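Local atomic coordinates of ficolin-3 (Homo sapiens, PDB entry 2J5Z), a protein that binds galactose through its fibrinogen-like recognition domain and probably serves as a soluble, collagen-containing lectin of innate immunity. Residues Glu106-Asn111 and Pro212-Arg217; Pro152-Asp157 and Asn164-Val169; His160-Ser165 and Tyr177-Arg182. All coordinates share one frame; numbering follows the deposited sequence. Where two conformers were deposited one is given.

Contact 1. Residues Glu106-Asn111 and Pro212-Arg217; sequences EDFNGN and PYRRVR
Glu106, at the end of strand 101-106, faces both Arg214 and Arg215, which defines a classic beta bulge in the antiparallel sheet of the fibrinogen-like domain. Glu106 O accepts twice, from Arg214 N at 2.8 Å nearly along the C=O axis and from Arg215 N on a lone pair; Glu106 N returns a bond to Arg215 O. The bulged Arg214 can be followed outward. Its CB lies 3.5 Å from Glu106 O and also meets Phe108 CD1. CG stands anti to the backbone N (chi1 170°), and a bend at chi3 (-77°) turns the tip over the Asp107-Gly110 type I turn. NE then reaches Phe108 CD1 at 3.4 Å, while Phe108 CA sits over the centre of one guanidinium face, 3.6 Å from that plane. NH2 lies at the edge of the Phe108 ring, in its plane, and the ring and guanidinium planes stand 80° apart. NH1 comes within 3.1 Å of Phe108 O, but the angle is too poor for a hydrogen bond. Within the turn, Asp107 OD1 forms an Asx turn with Asn109 N at 2.9 Å and also takes Asn111 N at 3.0 Å, both donors approaching from above the carboxylate plane.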
loop_
_atom_site.group_PDB
_atom_site.type_symbol
_atom_site.label_atom_id
_atom_site.label_comp_id
_atom_site.label_asym_id
_atom_site.label_seq_id
_atom_site.Cartn_x
_atom_site.Cartn_y
_atom_site.Cartn_z
ATOM N N GLU A 106 -5.992 -18.961 -6.254
ATOM C CA GLU A 106 -5.222 -19.613 -5.198
ATOM C C GLU A 106 -6.159 -20.216 -4.170
ATOM O O GLU A 106 -7.017 -19.527 -3.638
ATOM C CB GLU A 106 -4.261 -18.630 -4.535
ATOM C CG GLU A 106 -3.330 -19.295 -3.531
ATOM C CD GLU A 106 -2.385 -18.317 -2.874
ATOM O OE1 GLU A 106 -1.704 -17.557 -3.598
ATOM O OE2 GLU A 106 -2.319 -18.310 -1.627
ATOM N N ASP A 107 -6.010 -21.513 -3.911
ATOM C CA ASP A 107 -6.854 -22.176 -2.930
ATOM C C ASP A 107 -6.263 -22.017 -1.531
ATOM O O ASP A 107 -5.232 -21.362 -1.354
ATOM C CB ASP A 107 -7.098 -23.659 -3.287
ATOM C CG ASP A 107 -5.826 -24.510 -3.248
ATOM O OD1 ASP A 107 -4.830 -24.112 -2.602
ATOM O OD2 ASP A 107 -5.826 -25.601 -3.873
ATOM N N PHE A 108 -6.923 -22.621 -0.550
ATOM C CA PHE A 108 -6.545 -22.469 0.856
ATOM C C PHE A 108 -5.280 -23.233 1.226
ATOM O O PHE A 108 -4.782 -23.118 2.345
ATOM C CB PHE A 108 -7.715 -22.865 1.754
ATOM C CG PHE A 108 -8.956 -22.050 1.515
ATOM C CD1 PHE A 108 -9.054 -20.758 2.004
ATOM C CD2 PHE A 108 -10.017 -22.569 0.792
ATOM C CE1 PHE A 108 -10.186 -20.003 1.787
ATOM C CE2 PHE A 108 -11.154 -21.820 0.569
ATOM C CZ PHE A 108 -11.240 -20.530 1.067
ATOM N N ASN A 109 -4.755 -24.007 0.284
ATOM C CA ASN A 109 -3.487 -24.687 0.487
ATOM C C ASN A 109 -2.334 -23.848 -0.030
ATOM O O ASN A 109 -1.171 -24.139 0.241
ATOM C CB ASN A 109 -3.484 -26.054 -0.206
ATOM C CG ASN A 109 -4.230 -27.112 0.581
ATOM O OD1 ASN A 109 -5.136 -26.813 1.364
ATOM N ND2 ASN A 109 -3.853 -28.368 0.370
ATOM N N GLY A 110 -2.661 -22.799 -0.781
ATOM C CA GLY A 110 -1.637 -21.984 -1.421
ATOM C C GLY A 110 -1.271 -22.473 -2.812
ATOM O O GLY A 110 -0.325 -21.972 -3.416
ATOM N N ASN A 111 -2.018 -23.456 -3.314
ATOM C CA ASN A 111 -1.837 -23.969 -4.674
ATOM C C ASN A 111 -2.351 -22.947 -5.676
ATOM O O ASN A 111 -3.485 -22.494 -5.567
ATOM C CB ASN A 111 -2.593 -25.267 -4.854
ATOM N N PRO A 212 -14.685 -22.674 -3.113
ATOM C CA PRO A 212 -14.088 -21.388 -3.483
ATOM C C PRO A 212 -12.577 -21.238 -3.310
ATOM O O PRO A 212 -11.895 -22.120 -2.772
ATOM C CB PRO A 212 -14.800 -20.420 -2.543
ATOM C CG PRO A 212 -14.944 -21.227 -1.282
ATOM C CD PRO A 212 -15.226 -22.647 -1.739
ATOM N N TYR A 213 -12.072 -20.092 -3.763
ATOM C CA TYR A 213 -10.659 -19.764 -3.709
ATOM C C TYR A 213 -10.389 -18.671 -2.671
ATOM O O TYR A 213 -11.265 -17.863 -2.370
ATOM C CB TYR A 213 -10.190 -19.290 -5.089
ATOM C CG TYR A 213 -10.282 -20.386 -6.126
ATOM C CD1 TYR A 213 -9.207 -21.227 -6.358
ATOM C CD2 TYR A 213 -11.464 -20.602 -6.839
ATOM C CE1 TYR A 213 -9.287 -22.248 -7.309
ATOM C CE2 TYR A 213 -11.556 -21.622 -7.780
ATOM C CZ TYR A 213 -10.468 -22.436 -8.006
ATOM O OH TYR A 213 -10.554 -23.449 -8.934
ATOM N N ARG A 214 -9.167 -18.674 -2.149
ATOM C CA ARG A 214 -8.701 -17.720 -1.142
ATOM C C ARG A 214 -8.279 -16.388 -1.767
ATOM O O ARG A 214 -8.530 -15.316 -1.209
ATOM C CB ARG A 214 -7.524 -18.339 -0.371
ATOM C CG ARG A 214 -6.768 -17.388 0.547
ATOM C CD ARG A 214 -5.691 -18.126 1.340
ATOM N NE ARG A 214 -6.253 -18.897 2.451
ATOM C CZ ARG A 214 -5.588 -19.830 3.128
ATOM N NH1 ARG A 214 -4.332 -20.116 2.809
ATOM N NH2 ARG A 214 -6.180 -20.479 4.125
ATOM N N ARG A 215 -7.635 -16.472 -2.928
ATOM C CA ARG A 215 -7.131 -15.294 -3.638
ATOM C C ARG A 215 -7.380 -15.427 -5.132
ATOM O O ARG A 215 -7.151 -16.486 -5.712
ATOM C CB ARG A 215 -5.631 -15.122 -3.409
ATOM C CG ARG A 215 -5.217 -15.004 -1.937
ATOM C CD ARG A 215 -3.699 -14.977 -1.797
ATOM N NE ARG A 215 -3.119 -13.855 -2.526
ATOM C CZ ARG A 215 -2.791 -12.690 -1.972
ATOM N NH1 ARG A 215 -2.978 -12.486 -0.673
ATOM N NH2 ARG A 215 -2.269 -11.729 -2.720
ATOM N N VAL A 216 -7.831 -14.345 -5.758
ATOM C CA VAL A 216 -8.056 -14.349 -7.201
ATOM C C VAL A 216 -7.514 -13.048 -7.775
ATOM O O VAL A 216 -7.576 -12.020 -7.112
ATOM C CB VAL A 216 -9.576 -14.411 -7.507
ATOM C CG1 VAL A 216 -9.828 -14.300 -9.005
ATOM C CG2 VAL A 216 -10.194 -15.696 -6.936
ATOM N N ARG A 217 -6.991 -13.078 -8.997
ATOM C CA ARG A 217 -6.715 -11.827 -9.723
ATOM C C ARG A 217 -7.151 -12.002 -11.159
ATOM O O ARG A 217 -7.062 -13.104 -11.687
ATOM C CB ARG A 217 -5.234 -11.453 -9.708
ATOM C CG ARG A 217 -4.620 -11.244 -8.323
ATOM C CD ARG A 217 -3.291 -10.514 -8.436
ATOM N NE ARG A 217 -2.271 -11.241 -9.188
ATOM C CZ ARG A 217 -1.099 -10.709 -9.513
ATOM N NH1 ARG A 217 -0.827 -9.464 -9.150
ATOM N NH2 ARG A 217 -0.195 -11.405 -10.185
#

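Contact 2. Residues Pro152-Asp157 and Asn164-Val169; sequences PFTTYD and NSNCAV. With CA (calcium ion), chain D.
Asn166 carries its amide anti to the backbone N, and chi2 of -41° turns the two ends of that amide to different tasks. OD1 bends back over the start of helix 167-171 and accepts from Val169 N at 2.8 Å, with a nearly straight N-H...O angle of 167°; the donor sits above the carbonyl plane, off the lone pairs. ND2 faces the other segment and lies 3.1 Å from Tyr156 O. The side chain thus caps the helix while its nitrogen meets the neighbouring backbone.

Ala168, two residues on, drives its methyl into the 152-157 backbone: CB is 3.4 Å from Thr155 C and nearly as close to Tyr156 N. This is where the calcium loop of the fibrinogen-like domain runs into its short helix. Just before the cap, Ser165 O binds the metal at 2.3 Å, and just after it Cys167 is tied by a disulfide to Cys180.

Tyr156 places CG in the crowded position between the backbone N and the carbonyl carbon (chi1 66°). Its ring is thereby carried off toward Phe66, and CB is what touches Val169 CG2, at 3.7 Å. Val169 offers that branch because CG1 takes the place anti to the backbone N. Thr155 turns away from the helix and gives its OG1 proton to Asp157 OD1 at 2.8 Å, an oxygen that also accepts from Trp69 N. Thr154 has a torsion well off the staggered positions; its buried OG1 has no polar partner in the model and rests 3.9 Å from Ala168 CB.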
loop_
_atom_site.group_PDB
_atom_site.type_symbol
_atom_site.label_atom_id
_atom_site.label_comp_id
_atom_site.label_asym_id
_atom_site.label_seq_id
_atom_site.Cartn_x
_atom_site.Cartn_y
_atom_site.Cartn_z
ATOM N N PRO A 152 -24.342 -10.259 -21.443
ATOM C CA PRO A 152 -24.313 -8.965 -20.770
ATOM C C PRO A 152 -23.934 -9.136 -19.306
ATOM O O PRO A 152 -24.059 -10.221 -18.757
ATOM C CB PRO A 152 -25.767 -8.485 -20.880
ATOM C CG PRO A 152 -26.561 -9.766 -20.891
ATOM C CD PRO A 152 -25.723 -10.702 -21.729
ATOM N N PHE A 153 -23.452 -8.066 -18.692
ATOM C CA PHE A 153 -23.184 -8.066 -17.264
ATOM C C PHE A 153 -24.521 -7.882 -16.548
ATOM O O PHE A 153 -25.378 -7.116 -17.026
ATOM C CB PHE A 153 -22.247 -6.888 -16.963
ATOM C CG PHE A 153 -21.482 -7.018 -15.675
ATOM C CD1 PHE A 153 -20.392 -7.867 -15.584
ATOM C CD2 PHE A 153 -21.821 -6.239 -14.569
ATOM C CE1 PHE A 153 -19.659 -7.968 -14.416
ATOM C CE2 PHE A 153 -21.093 -6.336 -13.385
ATOM C CZ PHE A 153 -20.011 -7.199 -13.306
ATOM N N THR A 154 -24.719 -8.585 -15.429
ATOM C CA THR A 154 -25.886 -8.329 -14.553
ATOM C C THR A 154 -25.498 -8.145 -13.095
ATOM O O THR A 154 -24.566 -8.786 -12.579
ATOM C CB THR A 154 -27.115 -9.325 -14.694
ATOM O OG1 THR A 154 -27.244 -10.201 -13.558
ATOM C CG2 THR A 154 -27.078 -10.080 -15.962
ATOM N N THR A 155 -26.198 -7.208 -12.468
ATOM C CA THR A 155 -26.063 -6.931 -11.049
ATOM C C THR A 155 -27.442 -7.112 -10.409
ATOM O O THR A 155 -28.429 -7.355 -11.101
ATOM C CB THR A 155 -25.580 -5.489 -10.812
ATOM O OG1 THR A 155 -26.467 -4.570 -11.457
ATOM C CG2 THR A 155 -24.173 -5.290 -11.394
ATOM N N TYR A 156 -27.523 -6.978 -9.092
ATOM C CA TYR A 156 -28.798 -7.212 -8.429
ATOM C C TYR A 156 -29.894 -6.231 -8.868
ATOM O O TYR A 156 -31.084 -6.558 -8.818
ATOM C CB TYR A 156 -28.627 -7.259 -6.901
ATOM C CG TYR A 156 -28.196 -5.954 -6.269
ATOM C CD1 TYR A 156 -29.060 -4.874 -6.208
ATOM C CD2 TYR A 156 -26.931 -5.816 -5.714
ATOM C CE1 TYR A 156 -28.673 -3.683 -5.630
ATOM C CE2 TYR A 156 -26.534 -4.627 -5.129
ATOM C CZ TYR A 156 -27.406 -3.568 -5.093
ATOM O OH TYR A 156 -27.022 -2.381 -4.513
ATOM N N ASP A 157 -29.502 -5.048 -9.338
ATOM C CA ASP A 157 -30.464 -4.049 -9.786
ATOM C C ASP A 157 -30.465 -3.875 -11.302
ATOM O O ASP A 157 -30.989 -2.890 -11.827
ATOM C CB ASP A 157 -30.195 -2.703 -9.103
ATOM C CG ASP A 157 -28.840 -2.121 -9.467
ATOM O OD1 ASP A 157 -27.887 -2.908 -9.665
ATOM O OD2 ASP A 157 -28.738 -0.876 -9.561
ATOM N N ASN A 164 -34.843 -17.181 -15.544
ATOM C CA ASN A 164 -36.158 -16.659 -15.160
ATOM C C ASN A 164 -36.043 -15.872 -13.862
ATOM O O ASN A 164 -36.965 -15.149 -13.467
ATOM C CB ASN A 164 -37.177 -17.799 -15.008
ATOM N N SER A 165 -34.900 -16.020 -13.208
ATOM C CA SER A 165 -34.588 -15.255 -12.004
ATOM C C SER A 165 -33.460 -14.244 -12.248
ATOM O O SER A 165 -32.981 -14.069 -13.385
ATOM C CB SER A 165 -34.197 -16.206 -10.873
ATOM O OG SER A 165 -32.982 -16.885 -11.154
ATOM N N ASN A 166 -33.065 -13.574 -11.166
ATOM C CA ASN A 166 -31.914 -12.677 -11.152
ATOM C C ASN A 166 -30.707 -13.393 -10.551
ATOM O O ASN A 166 -30.590 -13.528 -9.327
ATOM C CB ASN A 166 -32.245 -11.401 -10.358
ATOM C CG ASN A 166 -31.082 -10.422 -10.297
ATOM O OD1 ASN A 166 -29.928 -10.820 -10.131
ATOM N ND2 ASN A 166 -31.385 -9.135 -10.432
ATOM N N CYS A 167 -29.813 -13.864 -11.420
ATOM C CA CYS A 167 -28.648 -14.623 -10.991
ATOM C C CYS A 167 -27.784 -13.881 -9.982
ATOM O O CYS A 167 -27.217 -14.500 -9.101
ATOM C CB CYS A 167 -27.771 -14.998 -12.176
ATOM S SG CYS A 167 -28.419 -16.351 -13.175
ATOM N N ALA A 168 -27.645 -12.570 -10.156
ATOM C CA ALA A 168 -26.841 -11.769 -9.229
ATOM C C ALA A 168 -27.431 -11.869 -7.826
ATOM O O ALA A 168 -26.710 -12.073 -6.856
ATOM C CB ALA A 168 -26.778 -10.323 -9.687
ATOM N N VAL A 169 -28.746 -11.728 -7.727
ATOM C CA VAL A 169 -29.428 -11.903 -6.445
ATOM C C VAL A 169 -29.260 -13.351 -6.012
ATOM O O VAL A 169 -28.739 -13.635 -4.937
ATOM C CB VAL A 169 -30.923 -11.539 -6.547
ATOM C CG1 VAL A 169 -31.681 -11.993 -5.303
ATOM C CG2 VAL A 169 -31.094 -10.039 -6.772
HETATM CA CA CA D . -33.178 -12.928 -15.351
HETATM O O HOH W 1 -35.538 -12.413 -15.310
HETATM O O HOH W 2 -33.424 -12.283 -17.604
#

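Contact 3. Residues His160-Ser165 and Tyr177-Arg182; sequences HDSSNS and YASCYR. With CA (calcium ion), chain D; GAL (beta-D-galactopyranose), chain E.
Asp161 OD1 is gripped twice: it binds the calcium ion at 2.4 Å and accepts from Ser163 N, which comes in from above the carboxylate plane at 2.9 Å to close an Asx turn. The crowded first torsion of Asp161, with CG between the backbone N and the carbonyl carbon (chi1 62°), swings the carboxylate back over its own loop; OD2 is left to accept from Cys167 N. Ser163 O, Ser165 O, two waters and both carboxylate oxygens of Asp159 bring the metal to seven ligands. One of those waters also donates to Asp161 O. Away from the ion, the OG atoms of Ser163 and Ser165 share a hydrogen bond in which either could be the donor.

The loop is pinned to 177-182 by Ser162 N, which donates to Ala178 O at 3.2 Å from above the carbonyl plane. Around that bond, Asp161 CB packs on the carbonyl oxygens of Tyr177 and Ala178, and the CB atoms of Ser163 and Ser179 touch at 3.7 Å. A water joins Ser162 OG to Ser179 OG.

Past Ser179 the chain passes through a cis peptide, and the N-H of Cys180 points at the sugar. Cys180 N donates to GAL O5 at 2.6 Å with an angle of 160°, and only weakly to O1. Tyr181 turns a ring face to the ligand, with galactose O3 lying 2.9 Å above the plane, offset toward the rim; its OH is hydrogen-bonded to Asp202 OD2. A calcium loop buttressing the segment with a cis peptide, whose own N-H, that of Cys180, meets the ligand, is characteristic of the recognition site in fibrinogen-like domains.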
loop_
_atom_site.group_PDB
_atom_site.type_symbol
_atom_site.label_atom_id
_atom_site.label_comp_id
_atom_site.label_asym_id
_atom_site.label_seq_id
_atom_site.Cartn_x
_atom_site.Cartn_y
_atom_site.Cartn_z
ATOM N N HIS A 160 -29.988 -8.910 -16.631
ATOM C CA HIS A 160 -29.843 -9.052 -18.075
ATOM C C HIS A 160 -29.556 -10.493 -18.463
ATOM O O HIS A 160 -29.230 -10.767 -19.614
ATOM C CB HIS A 160 -28.696 -8.174 -18.592
ATOM C CG HIS A 160 -28.826 -6.725 -18.234
ATOM N ND1 HIS A 160 -29.879 -5.943 -18.663
ATOM C CD2 HIS A 160 -28.030 -5.913 -17.497
ATOM C CE1 HIS A 160 -29.727 -4.714 -18.203
ATOM N NE2 HIS A 160 -28.613 -4.668 -17.494
ATOM N N ASP A 161 -29.654 -11.408 -17.506
ATOM C CA ASP A 161 -29.182 -12.774 -17.723
ATOM C C ASP A 161 -30.205 -13.614 -18.498
ATOM O O ASP A 161 -31.181 -13.080 -19.008
ATOM C CB ASP A 161 -28.766 -13.438 -16.405
ATOM C CG ASP A 161 -29.912 -13.558 -15.417
ATOM O OD1 ASP A 161 -31.060 -13.810 -15.853
ATOM O OD2 ASP A 161 -29.662 -13.404 -14.202
ATOM N N SER A 162 -29.956 -14.908 -18.608
ATOM C CA SER A 162 -30.818 -15.779 -19.402
ATOM C C SER A 162 -31.657 -16.668 -18.488
ATOM O O SER A 162 -32.192 -17.691 -18.914
ATOM C CB SER A 162 -29.980 -16.628 -20.357
ATOM O OG SER A 162 -29.077 -17.461 -19.655
ATOM N N SER A 163 -31.764 -16.264 -17.229
ATOM C CA SER A 163 -32.503 -17.022 -16.225
ATOM C C SER A 163 -33.859 -16.372 -15.949
ATOM O O SER A 163 -34.011 -15.156 -16.100
ATOM C CB SER A 163 -31.684 -17.095 -14.935
ATOM O OG SER A 163 -32.412 -17.694 -13.877
ATOM N N ASN A 164 -34.843 -17.181 -15.544
ATOM C CA ASN A 164 -36.158 -16.659 -15.160
ATOM C C ASN A 164 -36.043 -15.872 -13.862
ATOM O O ASN A 164 -36.965 -15.149 -13.467
ATOM C CB ASN A 164 -37.177 -17.799 -15.008
ATOM N N SER A 165 -34.900 -16.020 -13.208
ATOM C CA SER A 165 -34.588 -15.255 -12.004
ATOM C C SER A 165 -33.460 -14.244 -12.248
ATOM O O SER A 165 -32.981 -14.069 -13.385
ATOM C CB SER A 165 -34.197 -16.206 -10.873
ATOM O OG SER A 165 -32.982 -16.885 -11.154
ATOM N N TYR A 177 -23.631 -13.278 -16.207
ATOM C CA TYR A 177 -24.364 -14.514 -15.895
ATOM C C TYR A 177 -25.172 -15.076 -17.065
ATOM O O TYR A 177 -25.733 -14.339 -17.875
ATOM C CB TYR A 177 -25.302 -14.319 -14.693
ATOM C CG TYR A 177 -24.580 -14.079 -13.393
ATOM C CD1 TYR A 177 -23.708 -15.032 -12.872
ATOM C CD2 TYR A 177 -24.761 -12.898 -12.690
ATOM C CE1 TYR A 177 -23.026 -14.811 -11.677
ATOM C CE2 TYR A 177 -24.092 -12.671 -11.502
ATOM C CZ TYR A 177 -23.235 -13.630 -10.997
ATOM O OH TYR A 177 -22.555 -13.402 -9.820
ATOM N N ALA A 178 -25.236 -16.399 -17.105
ATOM C CA ALA A 178 -26.156 -17.114 -17.979
ATOM C C ALA A 178 -27.301 -17.610 -17.081
ATOM O O ALA A 178 -28.210 -16.844 -16.753
ATOM C CB ALA A 178 -25.426 -18.268 -18.648
ATOM N N SER A 179 -27.253 -18.872 -16.663
ATOM C CA SER A 179 -28.231 -19.382 -15.700
ATOM C C SER A 179 -27.698 -20.533 -14.829
ATOM O O SER A 179 -28.193 -21.665 -14.900
ATOM C CB SER A 179 -29.543 -19.762 -16.403
ATOM O OG SER A 179 -29.296 -20.531 -17.568
ATOM N N CYS A 180 -26.700 -20.250 -13.988
ATOM C CA CYS A 180 -26.134 -18.911 -13.862
ATOM C C CYS A 180 -24.664 -18.788 -14.274
ATOM O O CYS A 180 -24.299 -17.817 -14.945
ATOM C CB CYS A 180 -26.323 -18.389 -12.438
ATOM S SG CYS A 180 -28.031 -18.005 -12.061
ATOM N N TYR A 181 -23.823 -19.744 -13.877
ATOM C CA TYR A 181 -22.379 -19.588 -14.095
ATOM C C TYR A 181 -21.482 -20.835 -14.128
ATOM O O TYR A 181 -21.802 -21.881 -13.551
ATOM C CB TYR A 181 -21.793 -18.595 -13.072
ATOM C CG TYR A 181 -21.650 -19.110 -11.641
ATOM C CD1 TYR A 181 -20.559 -19.887 -11.265
ATOM C CD2 TYR A 181 -22.576 -18.768 -10.663
ATOM C CE1 TYR A 181 -20.405 -20.336 -9.957
ATOM C CE2 TYR A 181 -22.428 -19.209 -9.344
ATOM C CZ TYR A 181 -21.344 -19.994 -9.003
ATOM O OH TYR A 181 -21.175 -20.438 -7.709
ATOM N N ARG A 182 -20.345 -20.695 -14.810
ATOM C CA ARG A 182 -19.204 -21.595 -14.648
ATOM C C ARG A 182 -18.120 -20.890 -13.837
ATOM O O ARG A 182 -17.244 -21.540 -13.275
ATOM C CB ARG A 182 -18.611 -21.993 -16.004
ATOM C CG ARG A 182 -19.603 -22.571 -17.006
ATOM C CD ARG A 182 -19.343 -24.030 -17.307
ATOM N NE ARG A 182 -17.933 -24.312 -17.559
ATOM C CZ ARG A 182 -17.333 -25.435 -17.180
ATOM N NH1 ARG A 182 -18.023 -26.375 -16.542
ATOM N NH2 ARG A 182 -16.051 -25.622 -17.434
HETATM CA CA CA D . -33.178 -12.928 -15.351
HETATM C C1 GAL E . -25.268 -22.994 -12.636
HETATM C C2 GAL E . -23.875 -22.871 -12.039
HETATM C C3 GAL E . -23.928 -22.928 -10.518
HETATM C C4 GAL E . -25.095 -22.141 -9.917
HETATM C C5 GAL E . -26.370 -22.235 -10.739
HETATM C C6 GAL E . -27.423 -21.267 -10.213
HETATM O O1 GAL E . -25.215 -22.907 -14.065
HETATM O O2 GAL E . -23.043 -23.935 -12.522
HETATM O O3 GAL E . -22.700 -22.409 -10.004
HETATM O O4 GAL E . -24.731 -20.764 -9.784
HETATM O O5 GAL E . -26.049 -21.935 -12.094
HETATM O O6 GAL E . -28.690 -21.930 -10.139
HETATM O O HOH W 2 -33.424 -12.283 -17.604
HETATM O O HOH W 3 -28.806 -19.911 -20.287
HETATM O O HOH W 1 -35.538 -12.413 -15.310
#

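How the contacts relate
Contacts 2 and 3 form one unit, their centres 7 Å apart, sharing Asn164, Ser165 and the calcium ion. Two waters bound to that ion are likewise common to both contacts. The disulfide Cys167 SG-Cys180 SG, at 2.0 Å, ties the helix start of contact 2 to the galactose-binding segment of contact 3. Contact 1 stands apart in the sheet, its centre 25 Å from each of the others, although in sequence its loop encloses both. Its nearest atoms come within about 8 Å of contact 3 and about 13 Å of contact 2, so it touches neither.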